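Local structure of restriction endonuclease PacI (Pseudomonas alcaligenes, 3M7K) at residues K25-L33 against N44-Y55; C66-L76 against I132-A142. The protein is an HNH restriction endonuclease with a beta-beta-alpha-metal active site that recognises a rare eight-base-pair DNA target and cuts it. One frame throughout, in Å; residues are numbered along the deposited sequence. Where two conformers were deposited one is given.

Contact 1: K25-L33 against N44-Y55. With PT (platinum (II) ion), chain G; ZN (zinc ion), chain E; nucleotides of chain C.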
loop_
_atom_site.group_PDB
_atom_site.type_symbol
_atom_site.label_atom_id
_atom_site.label_comp_id
_atom_site.label_asym_id
_atom_site.label_seq_id
_atom_site.Cartn_x
_atom_site.Cartn_y
_atom_site.Cartn_z
ATOM N N LYS A 25 23.084 8.580 -6.871
ATOM C CA LYS A 25 21.816 8.305 -6.180
ATOM C C LYS A 25 21.538 9.376 -5.108
ATOM O O LYS A 25 20.405 9.788 -4.925
ATOM C CB LYS A 25 21.807 6.895 -5.559
ATOM C CG LYS A 25 21.806 5.725 -6.581
ATOM C CD LYS A 25 22.108 4.390 -5.889
ATOM C CE LYS A 25 21.861 3.185 -6.794
ATOM N NZ LYS A 25 22.140 1.912 -6.055
ATOM N N GLY A 26 22.580 9.824 -4.411
ATOM C CA GLY A 26 22.434 10.845 -3.359
ATOM C C GLY A 26 21.932 12.168 -3.904
ATOM O O GLY A 26 21.031 12.813 -3.323
ATOM N N CYS A 27 22.499 12.571 -5.035
ATOM C CA CYS A 27 22.105 13.825 -5.673
ATOM C C CYS A 27 20.677 13.751 -6.217
ATOM O O CYS A 27 19.897 14.691 -6.053
ATOM C CB CYS A 27 23.086 14.205 -6.787
ATOM S SG CYS A 27 24.684 14.900 -6.221
ATOM N N MET A 28 20.345 12.646 -6.872
ATOM C CA MET A 28 18.998 12.460 -7.417
ATOM C C MET A 28 17.979 12.357 -6.276
ATOM O O MET A 28 16.907 12.954 -6.349
ATOM C CB MET A 28 18.958 11.244 -8.354
ATOM C CG MET A 28 17.587 10.854 -8.914
ATOM S SD MET A 28 17.081 11.711 -10.423
ATOM C CE MET A 28 16.537 13.307 -9.779
ATOM N N THR A 29 18.315 11.624 -5.213
ATOM C CA THR A 29 17.390 11.519 -4.085
ATOM C C THR A 29 17.211 12.881 -3.389
ATOM O O THR A 29 16.094 13.244 -3.040
ATOM C CB THR A 29 17.763 10.402 -3.109
ATOM O OG1 THR A 29 17.778 9.165 -3.825
ATOM C CG2 THR A 29 16.723 10.285 -2.012
ATOM N N TRP A 30 18.290 13.643 -3.236
ATOM C CA TRP A 30 18.170 14.994 -2.676
ATOM C C TRP A 30 17.286 15.909 -3.524
ATOM O O TRP A 30 16.447 16.643 -2.975
ATOM C CB TRP A 30 19.541 15.652 -2.451
ATOM C CG TRP A 30 19.433 17.131 -2.115
ATOM C CD1 TRP A 30 19.794 18.181 -2.915
ATOM C CD2 TRP A 30 18.902 17.706 -0.913
ATOM N NE1 TRP A 30 19.541 19.376 -2.274
ATOM C CE2 TRP A 30 18.996 19.115 -1.046
ATOM C CE3 TRP A 30 18.358 17.170 0.266
ATOM C CZ2 TRP A 30 18.570 19.999 -0.043
ATOM C CZ3 TRP A 30 17.949 18.046 1.271
ATOM C CH2 TRP A 30 18.064 19.445 1.111
ATOM N N GLN A 31 17.477 15.872 -4.844
ATOM C CA GLN A 31 16.658 16.659 -5.786
ATOM C C GLN A 31 15.174 16.299 -5.624
ATOM O O GLN A 31 14.312 17.184 -5.543
ATOM C CB GLN A 31 17.125 16.401 -7.236
ATOM C CG GLN A 31 16.378 17.183 -8.329
ATOM C CD GLN A 31 16.875 16.866 -9.769
ATOM O OE1 GLN A 31 16.081 16.810 -10.715
ATOM N NE2 GLN A 31 18.189 16.662 -9.925
ATOM N N ASN A 32 14.890 14.996 -5.533
ATOM C CA ASN A 32 13.524 14.529 -5.383
ATOM C C ASN A 32 12.939 14.989 -4.057
ATOM O O ASN A 32 11.799 15.433 -4.007
ATOM C CB ASN A 32 13.457 12.997 -5.484
ATOM C CG ASN A 32 13.556 12.499 -6.929
ATOM O OD1 ASN A 32 13.049 13.140 -7.858
ATOM N ND2 ASN A 32 14.201 11.355 -7.121
ATOM N N LEU A 33 13.722 14.851 -2.988
ATOM C CA LEU A 33 13.292 15.237 -1.653
ATOM C C LEU A 33 12.886 16.712 -1.648
ATOM O O LEU A 33 11.809 17.051 -1.152
ATOM C CB LEU A 33 14.400 14.943 -0.631
ATOM C CG LEU A 33 14.072 15.065 0.857
ATOM C CD1 LEU A 33 15.022 14.209 1.676
ATOM C CD2 LEU A 33 14.177 16.517 1.285
ATOM N N ASN A 44 11.448 21.230 4.946
ATOM C CA ASN A 44 12.682 20.490 4.711
ATOM C C ASN A 44 13.827 21.165 5.463
ATOM O O ASN A 44 14.344 22.184 5.008
ATOM C CB ASN A 44 13.005 20.451 3.212
ATOM C CG ASN A 44 14.304 19.712 2.909
ATOM O OD1 ASN A 44 14.861 19.032 3.772
ATOM N ND2 ASN A 44 14.782 19.832 1.669
ATOM N N THR A 45 14.219 20.598 6.604
ATOM C CA THR A 45 15.330 21.148 7.378
ATOM C C THR A 45 16.701 20.501 7.102
ATOM O O THR A 45 17.719 20.989 7.613
ATOM C CB THR A 45 15.031 21.203 8.908
ATOM O OG1 THR A 45 14.827 19.875 9.404
ATOM C CG2 THR A 45 13.792 22.052 9.197
ATOM N N PHE A 46 16.749 19.431 6.293
ATOM C CA PHE A 46 18.025 18.950 5.729
ATOM C C PHE A 46 18.659 20.036 4.853
ATOM O O PHE A 46 17.945 20.755 4.153
ATOM C CB PHE A 46 17.818 17.747 4.800
ATOM C CG PHE A 46 17.677 16.430 5.501
ATOM C CD1 PHE A 46 16.439 15.794 5.547
ATOM C CD2 PHE A 46 18.786 15.800 6.062
ATOM C CE1 PHE A 46 16.289 14.569 6.165
ATOM C CE2 PHE A 46 18.655 14.573 6.696
ATOM C CZ PHE A 46 17.401 13.947 6.746
ATOM N N THR A 47 19.985 20.144 4.885
ATOM C CA THR A 47 20.738 20.764 3.789
ATOM C C THR A 47 21.282 19.623 2.949
ATOM O O THR A 47 21.307 18.474 3.410
ATOM C CB THR A 47 21.936 21.600 4.270
ATOM O OG1 THR A 47 22.833 20.775 5.037
ATOM C CG2 THR A 47 21.469 22.810 5.076
ATOM N N LYS A 48 21.721 19.931 1.728
ATOM C CA LYS A 48 22.261 18.895 0.839
ATOM C C LYS A 48 23.405 18.137 1.524
ATOM O O LYS A 48 23.420 16.915 1.507
ATOM C CB LYS A 48 22.717 19.456 -0.515
ATOM C CG LYS A 48 23.226 18.364 -1.471
ATOM C CD LYS A 48 23.322 18.847 -2.926
ATOM C CE LYS A 48 23.485 17.665 -3.871
ATOM N NZ LYS A 48 23.942 18.083 -5.244
ATOM N N ALA A 49 24.329 18.872 2.144
ATOM C CA ALA A 49 25.483 18.282 2.857
ATOM C C ALA A 49 25.102 17.320 4.012
ATOM O O ALA A 49 25.674 16.210 4.145
ATOM C CB ALA A 49 26.446 19.399 3.361
ATOM N N THR A 50 24.154 17.759 4.839
ATOM C CA THR A 50 23.671 16.899 5.913
ATOM C C THR A 50 22.897 15.707 5.340
ATOM O O THR A 50 23.056 14.579 5.833
ATOM C CB THR A 50 22.867 17.644 7.027
ATOM O OG1 THR A 50 22.397 16.682 7.983
ATOM C CG2 THR A 50 21.665 18.358 6.473
ATOM N N PHE A 51 22.109 15.928 4.290
ATOM C CA PHE A 51 21.395 14.813 3.662
ATOM C C PHE A 51 22.349 13.767 3.115
ATOM O O PHE A 51 22.124 12.584 3.311
ATOM C CB PHE A 51 20.433 15.244 2.549
ATOM C CG PHE A 51 19.797 14.067 1.839
ATOM C CD1 PHE A 51 18.814 13.302 2.471
ATOM C CD2 PHE A 51 20.235 13.681 0.579
ATOM C CE1 PHE A 51 18.252 12.185 1.821
ATOM C CE2 PHE A 51 19.698 12.579 -0.069
ATOM C CZ PHE A 51 18.702 11.827 0.552
ATOM N N LEU A 52 23.408 14.204 2.434
ATOM C CA LEU A 52 24.362 13.266 1.829
ATOM C C LEU A 52 25.083 12.446 2.889
ATOM O O LEU A 52 25.300 11.247 2.688
ATOM C CB LEU A 52 25.359 13.959 0.889
ATOM C CG LEU A 52 24.851 14.564 -0.432
ATOM C CD1 LEU A 52 26.038 15.148 -1.200
ATOM C CD2 LEU A 52 24.118 13.574 -1.310
ATOM N N ALA A 53 25.410 13.068 4.022
ATOM C CA ALA A 53 26.009 12.324 5.133
ATOM C C ALA A 53 25.007 11.354 5.748
ATOM O O ALA A 53 25.364 10.238 6.129
ATOM C CB ALA A 53 26.571 13.275 6.211
ATOM N N TRP A 54 23.760 11.804 5.866
ATOM C CA TRP A 54 22.678 10.981 6.401
ATOM C C TRP A 54 22.420 9.792 5.470
ATOM O O TRP A 54 22.237 8.658 5.943
ATOM C CB TRP A 54 21.433 11.844 6.604
ATOM C CG TRP A 54 20.233 11.122 7.159
ATOM C CD1 TRP A 54 19.913 10.941 8.486
ATOM C CD2 TRP A 54 19.211 10.484 6.406
ATOM N NE1 TRP A 54 18.745 10.224 8.593
ATOM C CE2 TRP A 54 18.292 9.930 7.330
ATOM C CE3 TRP A 54 18.973 10.324 5.030
ATOM C CZ2 TRP A 54 17.143 9.223 6.918
ATOM C CZ3 TRP A 54 17.830 9.621 4.624
ATOM C CH2 TRP A 54 16.930 9.084 5.568
ATOM N N TYR A 55 22.443 10.041 4.162
ATOM C CA TYR A 55 22.061 9.028 3.170
ATOM C C TYR A 55 23.128 7.934 3.060
ATOM O O TYR A 55 22.834 6.794 2.671
ATOM C CB TYR A 55 21.809 9.677 1.796
ATOM C CG TYR A 55 20.995 8.836 0.804
ATOM C CD1 TYR A 55 21.509 8.528 -0.455
ATOM C CD2 TYR A 55 19.713 8.380 1.117
ATOM C CE1 TYR A 55 20.770 7.772 -1.386
ATOM C CE2 TYR A 55 18.964 7.611 0.201
ATOM C CZ TYR A 55 19.504 7.324 -1.055
ATOM O OH TYR A 55 18.801 6.585 -1.958
HETATM PT PT PT G . 18.366 12.103 -12.041
HETATM ZN ZN ZN E . 26.268 13.276 -6.586
ATOM P P DA C 3 15.107 5.884 -8.352
ATOM O OP1 DA C 3 15.525 4.510 -7.977
ATOM O OP2 DA C 3 15.730 7.048 -7.667
ATOM O "O5'" DA C 3 15.300 6.119 -9.901
ATOM C "C5'" DA C 3 15.283 5.049 -10.824
ATOM C "C4'" DA C 3 15.320 5.592 -12.254
ATOM O "O4'" DA C 3 14.358 6.670 -12.373
ATOM C "C3'" DA C 3 16.630 6.220 -12.725
ATOM O "O3'" DA C 3 16.686 6.154 -14.145
ATOM C "C2'" DA C 3 16.489 7.678 -12.293
ATOM C "C1'" DA C 3 15.008 7.914 -12.595
ATOM N N9 DA C 3 14.365 8.919 -11.745
ATOM C C8 DA C 3 14.638 9.218 -10.440
ATOM N N7 DA C 3 13.872 10.165 -9.946
ATOM C C5 DA C 3 13.046 10.516 -11.015
ATOM C C6 DA C 3 11.992 11.455 -11.169
ATOM N N6 DA C 3 11.575 12.280 -10.205
ATOM N N1 DA C 3 11.367 11.517 -12.364
ATOM C C2 DA C 3 11.761 10.709 -13.358
ATOM N N3 DA C 3 12.724 9.790 -13.334
ATOM C C4 DA C 3 13.334 9.746 -12.124
ATOM P P DA C 2 11.254 7.111 -3.159
ATOM O OP1 DA C 2 11.448 5.708 -2.736
ATOM O OP2 DA C 2 12.183 8.152 -2.663
ATOM O "O5'" DA C 2 11.191 7.239 -4.745
ATOM C "C5'" DA C 2 10.906 6.068 -5.547
ATOM C "C4'" DA C 2 11.458 6.229 -6.958
ATOM O "O4'" DA C 2 10.742 7.286 -7.644
ATOM C "C3'" DA C 2 12.924 6.631 -7.074
ATOM O "O3'" DA C 2 13.506 5.986 -8.240
ATOM C "C2'" DA C 2 12.905 8.156 -7.214
ATOM C "C1'" DA C 2 11.580 8.393 -7.948
ATOM N N9 DA C 2 10.810 9.572 -7.540
ATOM C C8 DA C 2 10.988 10.406 -6.465
ATOM N N7 DA C 2 10.105 11.383 -6.377
ATOM C C5 DA C 2 9.277 11.162 -7.468
ATOM C C6 DA C 2 8.127 11.829 -7.943
ATOM N N6 DA C 2 7.613 12.899 -7.327
ATOM N N1 DA C 2 7.528 11.348 -9.071
ATOM C C2 DA C 2 8.059 10.277 -9.676
ATOM N N3 DA C 2 9.144 9.559 -9.315
ATOM C C4 DA C 2 9.699 10.060 -8.193
#
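F51 reaches from helix 48-55 into helix 25-33 as a knob into the hole formed by G26, T29, W30 and L33. Its CG lies anti to the backbone N (chi1 175°), which carries the ring toward helix 25-33. Ring atom CZ meets T29 CG2 at 3.6 Å, and CE1 meets L33 CD1 at 3.8 Å. G26 O lies at the ring edge, in its plane. The W30 and F51 rings meet obliquely, their planes at 35°. G26 is where the backbones come close: a CB there would clash with L52 CD2, and Y55 CD1 packs 3.8 Å from G26 CA.

W30 takes the aliphatic chain of K48 over one face. K48 CB sits 3.8 Å from the centroid of the five-membered ring, a CH-pi contact. The six-membered ring has F46 O near its plane, 3.3 Å from W30 CH2, while W30 CZ3 packs on F46 CB.

C27 SG binds the zinc ion with C4, C7 and C24, and K48 NZ comes within 3.4 Å of C27 SG. M28 SD holds the platinum ion together with M23. N32 reads the DNA: its OD1 accepts from N6 of DA3 of chain C at 2.9 Å, and its ND2 donates to N7 of the same base at 3.1 Å.

The N-to-C directions of segments 25-33 and 48-55 lie 124° apart. F51 and W54 of helix 48-55 touch strand 90-93. W54 and Y55 touch strand 105-108, as does F46 just before the helix.

Contact 2: C66-L76 against I132-A142. With ZN (zinc ion), chain D.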
loop_
_atom_site.group_PDB
_atom_site.type_symbol
_atom_site.label_atom_id
_atom_site.label_comp_id
_atom_site.label_asym_id
_atom_site.label_seq_id
_atom_site.Cartn_x
_atom_site.Cartn_y
_atom_site.Cartn_z
ATOM N N CYS A 66 11.410 -2.938 6.706
ATOM C CA CYS A 66 11.497 -4.361 6.336
ATOM C C CYS A 66 12.915 -4.914 6.320
ATOM O O CYS A 66 13.098 -6.127 6.210
ATOM C CB CYS A 66 10.839 -4.621 4.980
ATOM S SG CYS A 66 11.748 -3.934 3.559
ATOM N N GLY A 67 13.910 -4.035 6.373
ATOM C CA GLY A 67 15.312 -4.476 6.445
ATOM C C GLY A 67 15.907 -4.816 5.094
ATOM O O GLY A 67 17.069 -5.177 5.004
ATOM N N ILE A 68 15.144 -4.682 4.017
ATOM C CA ILE A 68 15.710 -5.052 2.724
ATOM C C ILE A 68 16.889 -4.120 2.377
ATOM O O ILE A 68 16.839 -2.925 2.672
ATOM C CB ILE A 68 14.650 -5.072 1.607
ATOM C CG1 ILE A 68 15.182 -5.870 0.402
ATOM C CG2 ILE A 68 14.240 -3.626 1.196
ATOM C CD1 ILE A 68 14.122 -6.245 -0.582
ATOM N N SER A 69 17.937 -4.680 1.772
ATOM C CA SER A 69 19.095 -3.894 1.353
ATOM C C SER A 69 18.737 -3.179 0.058
ATOM O O SER A 69 17.804 -3.590 -0.662
ATOM C CB SER A 69 20.310 -4.796 1.124
ATOM O OG SER A 69 20.092 -5.625 -0.010
ATOM N N GLU A 70 19.470 -2.113 -0.243
ATOM C CA GLU A 70 19.265 -1.415 -1.506
ATOM C C GLU A 70 19.417 -2.349 -2.727
ATOM O O GLU A 70 18.634 -2.257 -3.685
ATOM C CB GLU A 70 20.211 -0.223 -1.604
ATOM C CG GLU A 70 19.985 0.603 -2.826
ATOM C CD GLU A 70 20.480 2.003 -2.662
ATOM O OE1 GLU A 70 21.539 2.320 -3.240
ATOM O OE2 GLU A 70 19.814 2.781 -1.950
ATOM N N ALA A 71 20.415 -3.229 -2.695
ATOM C CA ALA A 71 20.603 -4.216 -3.779
ATOM C C ALA A 71 19.448 -5.213 -3.847
ATOM O O ALA A 71 18.995 -5.572 -4.936
ATOM C CB ALA A 71 21.958 -4.950 -3.649
ATOM N N GLY A 72 18.970 -5.642 -2.677
ATOM C CA GLY A 72 17.803 -6.533 -2.588
ATOM C C GLY A 72 16.575 -5.881 -3.202
ATOM O O GLY A 72 15.884 -6.478 -4.037
ATOM N N PHE A 73 16.313 -4.639 -2.823
ATOM C CA PHE A 73 15.188 -3.925 -3.404
ATOM C C PHE A 73 15.317 -3.718 -4.907
ATOM O O PHE A 73 14.346 -3.853 -5.634
ATOM C CB PHE A 73 14.962 -2.586 -2.711
ATOM C CG PHE A 73 13.658 -1.953 -3.065
ATOM C CD1 PHE A 73 12.468 -2.459 -2.536
ATOM C CD2 PHE A 73 13.601 -0.866 -3.934
ATOM C CE1 PHE A 73 11.232 -1.893 -2.858
ATOM C CE2 PHE A 73 12.336 -0.266 -4.251
ATOM C CZ PHE A 73 11.169 -0.804 -3.715
ATOM N N THR A 74 16.513 -3.376 -5.368
ATOM C CA THR A 74 16.789 -3.242 -6.792
ATOM C C THR A 74 16.415 -4.519 -7.547
ATOM O O THR A 74 15.870 -4.441 -8.641
ATOM C CB THR A 74 18.278 -2.854 -7.031
ATOM O OG1 THR A 74 18.556 -1.647 -6.321
ATOM C CG2 THR A 74 18.601 -2.650 -8.528
ATOM N N SER A 75 16.672 -5.673 -6.931
ATOM C CA SER A 75 16.424 -6.991 -7.546
ATOM C C SER A 75 14.938 -7.309 -7.636
ATOM O O SER A 75 14.563 -8.264 -8.314
ATOM C CB SER A 75 17.125 -8.117 -6.763
ATOM O OG SER A 75 16.362 -8.469 -5.604
ATOM N N LEU A 76 14.095 -6.530 -6.940
ATOM C CA LEU A 76 12.660 -6.689 -7.085
ATOM C C LEU A 76 12.140 -6.101 -8.395
ATOM O O LEU A 76 11.020 -6.391 -8.799
ATOM C CB LEU A 76 11.912 -6.050 -5.885
ATOM C CG LEU A 76 12.056 -6.798 -4.557
ATOM C CD1 LEU A 76 11.408 -6.021 -3.436
ATOM C CD2 LEU A 76 11.430 -8.178 -4.682
ATOM N N ILE A 132 6.686 -7.994 6.253
ATOM C CA ILE A 132 7.216 -7.809 4.904
ATOM C C ILE A 132 8.603 -8.455 4.771
ATOM O O ILE A 132 8.888 -9.094 3.765
ATOM C CB ILE A 132 7.263 -6.300 4.521
ATOM C CG1 ILE A 132 5.839 -5.730 4.441
ATOM C CG2 ILE A 132 7.984 -6.087 3.183
ATOM C CD1 ILE A 132 5.767 -4.207 4.555
ATOM N N SER A 133 9.454 -8.244 5.777
ATOM C CA SER A 133 10.772 -8.928 5.882
ATOM C C SER A 133 10.654 -10.456 5.747
ATOM O O SER A 133 11.505 -11.088 5.121
ATOM C CB SER A 133 11.480 -8.550 7.191
ATOM O OG SER A 133 12.789 -9.114 7.285
ATOM N N LYS A 134 9.585 -11.046 6.291
ATOM C CA LYS A 134 9.372 -12.508 6.168
ATOM C C LYS A 134 9.059 -12.891 4.727
ATOM O O LYS A 134 9.549 -13.907 4.246
ATOM C CB LYS A 134 8.281 -13.009 7.121
ATOM C CG LYS A 134 8.668 -12.884 8.577
ATOM C CD LYS A 134 7.470 -12.975 9.495
ATOM C CE LYS A 134 7.915 -13.285 10.920
ATOM N NZ LYS A 134 6.742 -13.467 11.826
ATOM N N ALA A 135 8.273 -12.062 4.026
ATOM C CA ALA A 135 8.059 -12.276 2.587
ATOM C C ALA A 135 9.384 -12.283 1.802
ATOM O O ALA A 135 9.609 -13.169 0.966
ATOM C CB ALA A 135 7.088 -11.254 1.998
ATOM N N TRP A 136 10.252 -11.304 2.074
ATOM C CA TRP A 136 11.539 -11.227 1.375
ATOM C C TRP A 136 12.396 -12.455 1.703
ATOM O O TRP A 136 12.888 -13.130 0.787
ATOM C CB TRP A 136 12.308 -9.947 1.719
ATOM C CG TRP A 136 11.582 -8.596 1.484
ATOM C CD1 TRP A 136 11.791 -7.444 2.186
ATOM C CD2 TRP A 136 10.577 -8.283 0.500
ATOM N NE1 TRP A 136 10.986 -6.443 1.713
ATOM C CE2 TRP A 136 10.228 -6.922 0.681
ATOM C CE3 TRP A 136 9.937 -9.015 -0.506
ATOM C CZ2 TRP A 136 9.256 -6.270 -0.110
ATOM C CZ3 TRP A 136 8.977 -8.377 -1.299
ATOM C CH2 TRP A 136 8.642 -7.014 -1.092
ATOM N N HIS A 137 12.565 -12.731 3.000
ATOM C CA HIS A 137 13.378 -13.869 3.432
ATOM C C HIS A 137 12.817 -15.167 2.864
ATOM O O HIS A 137 13.576 -16.094 2.557
ATOM C CB HIS A 137 13.473 -13.931 4.957
ATOM C CG HIS A 137 14.304 -12.836 5.552
ATOM N ND1 HIS A 137 14.043 -12.293 6.792
ATOM C CD2 HIS A 137 15.383 -12.174 5.070
ATOM C CE1 HIS A 137 14.931 -11.349 7.053
ATOM N NE2 HIS A 137 15.754 -11.256 6.023
ATOM N N GLY A 138 11.490 -15.221 2.710
ATOM C CA GLY A 138 10.824 -16.352 2.067
ATOM C C GLY A 138 11.152 -16.472 0.585
ATOM O O GLY A 138 11.197 -17.578 0.040
ATOM N N ARG A 139 11.402 -15.345 -0.070
ATOM C CA ARG A 139 11.779 -15.344 -1.491
ATOM C C ARG A 139 13.292 -15.520 -1.722
ATOM O O ARG A 139 13.740 -15.614 -2.868
ATOM C CB ARG A 139 11.309 -14.051 -2.159
ATOM C CG ARG A 139 9.782 -13.919 -2.225
ATOM C CD ARG A 139 9.395 -12.687 -2.988
ATOM N NE ARG A 139 7.989 -12.333 -2.829
ATOM C CZ ARG A 139 7.411 -11.330 -3.481
ATOM N NH1 ARG A 139 8.121 -10.599 -4.332
ATOM N NH2 ARG A 139 6.131 -11.043 -3.280
ATOM N N GLY A 140 14.061 -15.533 -0.637
ATOM C CA GLY A 140 15.527 -15.603 -0.712
ATOM C C GLY A 140 16.237 -14.265 -0.902
ATOM O O GLY A 140 17.366 -14.227 -1.397
ATOM N N ILE A 141 15.579 -13.172 -0.501
ATOM C CA ILE A 141 16.098 -11.819 -0.659
ATOM C C ILE A 141 16.476 -11.190 0.695
ATOM O O ILE A 141 15.690 -11.211 1.656
ATOM C CB ILE A 141 15.087 -10.900 -1.403
ATOM C CG1 ILE A 141 14.800 -11.427 -2.814
ATOM C CG2 ILE A 141 15.619 -9.456 -1.502
ATOM C CD1 ILE A 141 13.492 -10.927 -3.387
ATOM N N ALA A 142 17.694 -10.646 0.747
ATOM C CA ALA A 142 18.202 -9.903 1.908
ATOM C C ALA A 142 18.330 -8.404 1.590
ATOM O O ALA A 142 18.264 -7.525 2.456
ATOM C CB ALA A 142 19.554 -10.455 2.334
ATOM O OXT ALA A 142 18.530 -8.041 0.433
HETATM ZN ZN ZN D . 10.837 -1.889 3.099
HETATM O O HOH W 1 14.587 -8.158 5.179
#
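S69, the N-cap residue of helix 70-74, holds the C-terminal carboxylate of A142 with two hydrogen bonds. S69 N donates to A142 O at 2.9 Å, in the carboxylate plane and on a lone pair. S69 OG donates to A142 OXT, also at 2.9 Å. The same OG accepts the capping bond from G72 N, so one hydroxyl ties the chain end to the helix start. The chain reaches it through a Schellman motif at G140, which closes helix 132-139.

C66 belongs to a four-cysteine zinc site with C63, C109 and C112. Its SG binds the zinc ion at 2.3 Å and accepts a weak bond from W136 NE1 at 3.2 Å. The sulfur lies in the plane of the indole, at its edge. A water donates to C66 O and is also bonded to S133 OG. R139 NH2 forms a salt bridge with E124 of the second subunit.

Packing spreads from W136. I68 CD1 sits over its five-membered ring, 3.9 Å from the centroid. L76 CD1 sits over the six-membered ring, on the same face. I132 CG2 lies toward the rim of the opposite face. An alanine in place of W136 would lack the indole and its N-H, and would probably leave I68 and L76 without the face they pack on and C66 SG without this weak bond.

I141 completes the apolar group. Its CG2 lies anti to the backbone N, where it meets I68 CD1 at 3.7 Å; its CD1 meets L76 CD2, also at 3.7 Å.

In the fold
Contact 1 is the more buried of the two and lies nearer the centre of the chain. Contact 2 is partly buried and ends at the exposed C-terminus. Their centres are about 24 Å apart, on opposite sides of the chain's centre. Each holds one cysteine of a different four-cysteine zinc site. Contact 1 joins two helices by aromatic and apolar packing and faces the DNA. Contact 2 joins a loop and short helix to the last helix and the tail, with a carboxylate and a water among its partners, and it touches the second subunit. The two meet in a salt bridge, K25 NZ to E70 OE1 at 2.9 Å.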